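PDB 6CNZ: chorismate mutase, which catalyses the rearrangement of chorismate to prephenate, the step that leads from the shikimate pathway towards phenylalanine and tyrosine. Local coordinates for the interface of chains A and B. Coordinates in Å, arbitrary orientation; residue numbers count along the deposited sequence, not the author numbering. Chains: chain A/B, Chorismate mutase.

The interface of chains A and B. Residues chain A 19, 23, 26, 121; chain B 149, 152-153, 155.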
# COMPACT_ATOMS: atom_id res chain seq x y z
N ASN A 19 5.26 -10.03 1.61
CA ASN A 19 4.51 -9.39 0.54
C ASN A 19 3.01 -9.53 0.76
O ASN A 19 2.25 -8.58 0.53
CB ASN A 19 4.92 -9.97 -0.80
CG ASN A 19 6.11 -9.25 -1.41
OD1 ASN A 19 6.37 -8.09 -1.08
ND2 ASN A 19 6.80 -9.90 -2.32
N LEU A 23 0.33 -6.37 1.18
CA LEU A 23 -0.80 -6.16 0.29
C LEU A 23 -2.12 -6.22 1.05
O LEU A 23 -3.04 -5.43 0.77
CB LEU A 23 -0.77 -7.18 -0.85
CG LEU A 23 0.34 -6.94 -1.89
CD1 LEU A 23 0.59 -8.20 -2.71
CD2 LEU A 23 0.06 -5.71 -2.80
N GLN A 26 -2.47 -2.96 2.59
CA GLN A 26 -2.80 -1.98 1.57
C GLN A 26 -4.29 -2.04 1.23
O GLN A 26 -4.96 -1.01 1.12
CB GLN A 26 -1.92 -2.22 0.34
CG GLN A 26 -2.01 -1.17 -0.75
CD GLN A 26 -0.98 -1.35 -1.87
OE1 GLN A 26 0.06 -2.00 -1.70
NE2 GLN A 26 -1.27 -0.78 -3.03
N SER A 121 -3.40 -9.03 -7.18
CA SER A 121 -2.12 -9.06 -6.46
C SER A 121 -2.19 -9.98 -5.25
O SER A 121 -1.26 -10.75 -4.98
CB SER A 121 -1.71 -7.65 -6.01
OG SER A 121 -1.76 -6.74 -7.09
N TRP B 149 8.16 -8.16 -6.33
CA TRP B 149 7.05 -7.24 -6.12
C TRP B 149 6.35 -6.92 -7.44
O TRP B 149 5.11 -6.99 -7.53
CB TRP B 149 7.55 -5.97 -5.44
CG TRP B 149 6.49 -4.94 -5.21
CD1 TRP B 149 6.28 -3.80 -5.94
CD2 TRP B 149 5.49 -4.94 -4.18
NE1 TRP B 149 5.20 -3.10 -5.44
CE2 TRP B 149 4.70 -3.77 -4.36
CE3 TRP B 149 5.17 -5.81 -3.15
CZ2 TRP B 149 3.64 -3.47 -3.53
CZ3 TRP B 149 4.11 -5.49 -2.32
CH2 TRP B 149 3.37 -4.33 -2.51
N LEU B 152 3.87 -9.36 -8.84
CA LEU B 152 2.60 -9.46 -8.13
C LEU B 152 1.64 -8.35 -8.54
O LEU B 152 0.50 -8.61 -8.93
CB LEU B 152 2.84 -9.39 -6.62
CG LEU B 152 3.55 -10.54 -5.92
CD1 LEU B 152 3.80 -10.24 -4.44
CD2 LEU B 152 2.72 -11.80 -6.06
N THR B 153 2.10 -7.10 -8.45
CA THR B 153 1.21 -5.95 -8.55
C THR B 153 0.97 -5.54 -10.00
O THR B 153 -0.11 -5.02 -10.31
CB THR B 153 1.80 -4.78 -7.77
OG1 THR B 153 3.18 -4.63 -8.12
CG2 THR B 153 1.67 -5.02 -6.27
N TYR B 155 1.87 -3.12 -12.13
CA TYR B 155 1.48 -1.74 -12.39
C TYR B 155 1.85 -1.32 -13.82
O TYR B 155 2.55 -2.02 -14.55
CB TYR B 155 2.16 -0.78 -11.40
CG TYR B 155 1.51 -0.66 -10.04
CD1 TYR B 155 0.40 0.15 -9.85
CD2 TYR B 155 2.03 -1.32 -8.93
CE1 TYR B 155 -0.20 0.29 -8.60
CE2 TYR B 155 1.45 -1.20 -7.68
CZ TYR B 155 0.33 -0.40 -7.52
OH TYR B 155 -0.25 -0.27 -6.27
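The benzo rim of B:Trp149 runs past A:Asn19 at its CE3 corner and under A:Leu23 at its CH2 corner, the two partners lying one turn apart on helix 15-29 of an all-helical type II (AroQ) chorismate mutase. This patch, one of two related by the two-fold axis of the A-B pair, which may be the biological dimer, sets helix 138-153 of chain B against helices 15-29 and 107-129 of chain A. With CG anti to its backbone N (chi1 179°), the indole of B:Trp149 extends towards chain A. A:Asn19 meets the rim with its side-chain amide, the carbon CG lying in the plane of the indole at its edge. The amide plane is turned 51° from the ring, and its oxygen OD1 comes 3.3 Å from the ring carbon CE3. The CD2 methyl of A:Leu23 instead sits above the ring plane, just outside the CH2 corner of B:Trp149 and 3.6 Å from that atom. It lies on the B:Thr153 side of the ring and also meets CG2 of B:Thr153 at 3.9 Å, bridging indole and threonine.

Within chain B, the CG2 methyl of B:Thr153 sits over one face of the indole near its rim. Its hydroxyl OG1, placed between the backbone N and the carbonyl carbon, makes a 3.1 Å hydrogen bond to O of B:Trp149, approaching from above the carbonyl plane and not on a lone pair. This bond should limit rotation of the side chain, with CG2 pointing to A:Leu23. The CD1 methyl of B:Leu152 runs alongside the A:Asn19 side chain, 3.7 Å from ND2 and 3.8 Å from CB.

Polar contacts across the patch are weak. A:Gln26, with an extended chain, meets B:Tyr155 tip to tip: amide and phenol planes are nearly coplanar, 10° apart, and NE2 donates a long hydrogen bond of 3.4 Å to the phenolic OH. From helix 107-129, the hydroxyl OG of A:Ser121 makes a similarly weak bond to the backbone O of B:Leu152 at 3.5 Å, close to the end of helix 138-153.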